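Local structure of STU0660 (Streptococcus thermophilus, 3ZTH) at residues 78-83 against 201-206. The protein is a large Csn2-type Cas protein of CRISPR-mediated bacterial immunity that binds magnesium ions and probably binds DNA. Sequence-based numbering, arbitrary orientation.
Sequences IDISSF and IVLKNI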
ATOM      1  N   ILE A  78     -25.235 -15.456  -2.275  1.00 29.36           N
ATOM      2  CA  ILE A  78     -24.441 -15.845  -1.119  1.00 30.66           C
ATOM      3  C   ILE A  78     -23.941 -17.266  -1.304  1.00 31.23           C
ATOM      4  O   ILE A  78     -24.733 -18.209  -1.355  1.00 31.94           O
ATOM      5  CB  ILE A  78     -25.220 -15.822   0.188  1.00 28.30           C
ATOM      6  CG1 ILE A  78     -25.609 -14.393   0.550  1.00 28.86           C
ATOM      7  CG2 ILE A  78     -24.365 -16.451   1.282  1.00 28.76           C
ATOM      8  CD1 ILE A  78     -26.295 -14.269   1.917  1.00 26.99           C
ATOM      9  N   ASP A  79     -22.627 -17.417  -1.391  1.00 32.67           N
ATOM     10  CA  ASP A  79     -22.040 -18.731  -1.576  1.00 32.60           C
ATOM     11  C   ASP A  79     -21.546 -19.331  -0.274  1.00 30.38           C
ATOM     12  O   ASP A  79     -20.731 -18.740   0.419  1.00 30.54           O
ATOM     13  CB  ASP A  79     -20.873 -18.663  -2.557  1.00 36.62           C
ATOM     14  CG  ASP A  79     -20.477 -20.035  -3.069  1.00 39.38           C
ATOM     15  OD1 ASP A  79     -19.659 -20.701  -2.401  1.00 42.91           O
ATOM     16  OD2 ASP A  79     -21.000 -20.454  -4.125  1.00 39.33           O
ATOM     17  N   ILE A  80     -22.052 -20.511   0.056  1.00 29.76           N
ATOM     18  CA  ILE A  80     -21.630 -21.204   1.256  1.00 29.11           C
ATOM     19  C   ILE A  80     -21.085 -22.579   0.884  1.00 29.53           C
ATOM     20  O   ILE A  80     -21.833 -23.537   0.712  1.00 29.34           O
ATOM     21  CB  ILE A  80     -22.787 -21.335   2.258  1.00 28.98           C
ATOM     22  CG1 ILE A  80     -23.110 -19.953   2.835  1.00 32.81           C
ATOM     23  CG2 ILE A  80     -22.410 -22.278   3.382  1.00 26.22           C
ATOM     24  CD1 ILE A  80     -24.209 -19.968   3.877  1.00 36.62           C
ATOM     25  N   SER A  81     -19.766 -22.654   0.740  1.00 30.57           N
ATOM     26  CA  SER A  81     -19.101 -23.900   0.388  1.00 31.75           C
ATOM     27  C   SER A  81     -18.243 -24.403   1.532  1.00 31.99           C
ATOM     28  O   SER A  81     -17.525 -25.385   1.386  1.00 35.31           O
ATOM     29  CB  SER A  81     -18.251 -23.715  -0.870  1.00 30.36           C
ATOM     30  OG  SER A  81     -19.087 -23.559  -2.009  1.00 34.38           O
ATOM     31  N   SER A  82     -18.326 -23.720   2.669  1.00 30.86           N
ATOM     32  CA  SER A  82     -17.585 -24.109   3.865  1.00 32.53           C
ATOM     33  C   SER A  82     -18.162 -23.363   5.056  1.00 34.05           C
ATOM     34  O   SER A  82     -18.830 -22.337   4.889  1.00 34.00           O
ATOM     35  CB  SER A  82     -16.110 -23.741   3.741  1.00 30.27           C
ATOM     36  OG  SER A  82     -15.932 -22.348   3.939  1.00 31.50           O
ATOM     37  N   PHE A  83     -17.912 -23.866   6.260  1.00 34.52           N
ATOM     38  CA  PHE A  83     -18.411 -23.167   7.430  1.00 37.19           C
ATOM     39  C   PHE A  83     -17.698 -21.816   7.590  1.00 38.12           C
ATOM     40  O   PHE A  83     -18.211 -20.900   8.244  1.00 38.08           O
ATOM     41  CB  PHE A  83     -18.242 -24.020   8.682  1.00 37.29           C
ATOM     42  CG  PHE A  83     -19.285 -25.087   8.821  1.00 39.32           C
ATOM     43  CD1 PHE A  83     -20.639 -24.765   8.735  1.00 40.32           C
ATOM     44  CD2 PHE A  83     -18.926 -26.410   9.032  1.00 39.16           C
ATOM     45  CE1 PHE A  83     -21.618 -25.746   8.854  1.00 40.56           C
ATOM     46  CE2 PHE A  83     -19.902 -27.400   9.153  1.00 42.24           C
ATOM     47  CZ  PHE A  83     -21.249 -27.067   9.064  1.00 41.03           C
ATOM     48  N   ILE A 201     -29.051 -18.394  -2.687  1.00 30.94           N
ATOM     49  CA  ILE A 201     -28.083 -18.985  -1.784  1.00 31.51           C
ATOM     50  C   ILE A 201     -27.677 -20.384  -2.227  1.00 30.03           C
ATOM     51  O   ILE A 201     -28.521 -21.267  -2.378  1.00 30.30           O
ATOM     52  CB  ILE A 201     -28.660 -19.028  -0.359  1.00 33.15           C
ATOM     53  CG1 ILE A 201     -29.062 -17.610   0.058  1.00 34.35           C
ATOM     54  CG2 ILE A 201     -27.641 -19.618   0.609  1.00 32.25           C
ATOM     55  CD1 ILE A 201     -29.569 -17.505   1.471  1.00 35.65           C
ATOM     56  N   VAL A 202     -26.376 -20.567  -2.431  1.00 30.25           N
ATOM     57  CA  VAL A 202     -25.807 -21.844  -2.863  1.00 30.31           C
ATOM     58  C   VAL A 202     -25.125 -22.556  -1.706  1.00 31.92           C
ATOM     59  O   VAL A 202     -24.320 -21.953  -1.000  1.00 31.29           O
ATOM     60  CB  VAL A 202     -24.756 -21.631  -3.976  1.00 28.24           C
ATOM     61  CG1 VAL A 202     -23.991 -22.909  -4.224  1.00 26.53           C
ATOM     62  CG2 VAL A 202     -25.432 -21.184  -5.249  1.00 27.29           C
ATOM     63  N   LEU A 203     -25.428 -23.841  -1.531  1.00 33.95           N
ATOM     64  CA  LEU A 203     -24.830 -24.626  -0.450  1.00 37.64           C
ATOM     65  C   LEU A 203     -24.224 -25.963  -0.875  1.00 37.94           C
ATOM     66  O   LEU A 203     -24.934 -26.863  -1.309  1.00 40.22           O
ATOM     67  CB  LEU A 203     -25.874 -24.896   0.630  1.00 39.89           C
ATOM     68  CG  LEU A 203     -26.205 -23.745   1.579  1.00 42.92           C
ATOM     69  CD1 LEU A 203     -27.668 -23.811   1.994  1.00 44.67           C
ATOM     70  CD2 LEU A 203     -25.301 -23.831   2.795  1.00 43.47           C
ATOM     71  N   LYS A 204     -22.913 -26.106  -0.745  1.00 37.99           N
ATOM     72  CA  LYS A 204     -22.289 -27.374  -1.083  1.00 38.75           C
ATOM     73  C   LYS A 204     -21.231 -27.711  -0.043  1.00 37.92           C
ATOM     74  O   LYS A 204     -20.805 -26.842   0.706  1.00 36.64           O
ATOM     75  CB  LYS A 204     -21.683 -27.335  -2.495  1.00 41.09           C
ATOM     76  CG  LYS A 204     -20.282 -26.775  -2.611  1.00 41.90           C
ATOM     77  CD  LYS A 204     -19.768 -26.962  -4.044  1.00 41.56           C
ATOM     78  CE  LYS A 204     -18.255 -26.710  -4.161  1.00 41.28           C
ATOM     79  NZ  LYS A 204     -17.857 -25.299  -3.909  1.00 35.10           N
ATOM     80  N   ASN A 205     -20.843 -28.982   0.014  1.00 39.84           N
ATOM     81  CA  ASN A 205     -19.834 -29.473   0.956  1.00 42.03           C
ATOM     82  C   ASN A 205     -20.309 -29.615   2.389  1.00 42.40           C
ATOM     83  O   ASN A 205     -19.560 -30.060   3.235  1.00 45.59           O
ATOM     84  CB  ASN A 205     -18.604 -28.565   0.960  1.00 44.19           C
ATOM     85  CG  ASN A 205     -18.015 -28.386  -0.411  1.00 45.09           C
ATOM     86  OD1 ASN A 205     -17.690 -29.359  -1.088  1.00 47.02           O
ATOM     87  ND2 ASN A 205     -17.868 -27.136  -0.834  1.00 44.52           N
ATOM     88  N   ILE A 206     -21.545 -29.243   2.673  1.00 44.83           N
ATOM     89  CA  ILE A 206     -22.053 -29.334   4.035  1.00 45.14           C
ATOM     90  C   ILE A 206     -22.543 -30.721   4.450  1.00 44.57           C
ATOM     91  O   ILE A 206     -22.406 -31.104   5.615  1.00 44.36           O
ATOM     92  CB  ILE A 206     -23.175 -28.305   4.254  1.00 47.81           C
ATOM     93  CG1 ILE A 206     -22.608 -26.901   4.061  1.00 48.57           C
ATOM     94  CG2 ILE A 206     -23.761 -28.441   5.648  1.00 51.61           C
ATOM     95  CD1 ILE A 206     -21.317 -26.659   4.844  1.00 49.96           C
TER
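One face of the F83 ring receives the CD1 methyl of I206, which stands 4.3 Å from the ring centroid and 16° off the normal, a CH-pi contact displaced toward the CE1 rim. The same ring meets Y32 of a second subunit edge-to-face. The amide of N205 is the other flat group: ND2 donates to S81 O over 2.8 Å, in the carbonyl plane and on a lone pair. The oxygen nevertheless sits out of the amide plane, and the N-H...O angle is only 140°. S81 OG is gripped twice. It donates to the syn lone pair of D79 OD1 and accepts from K204 NZ at 2.9 Å, so the hydroxyl bridges the carboxylate and the amine. The charged atoms themselves, D79 OD1 and K204 NZ, remain 5.2 Å apart. K204 starts from the crowded chi1 position, runs extended, and bends at its last torsion to bring NZ to OG. D79 OD2 is held separately by Y77 and W35. Along the backbone, the strands run parallel, 9° apart: I80 N donates to V202 O at 2.9 Å and I80 O accepts from K204 N, while V202 N donates to I78 O. Beside I78 and I201, I80 and L203 point the same way, with I80 CG2 against L203 CD2 at 3.3 Å, while D79 and V202 occupy the other face. Strand 76-80 is outermost within the chain, and 199-204 lies between it and 232-237 in a P-loop NTPase-clan sheet; helix 177-192 packs on the I80 and I201 face, helix 28-43 on that of D79 and V202.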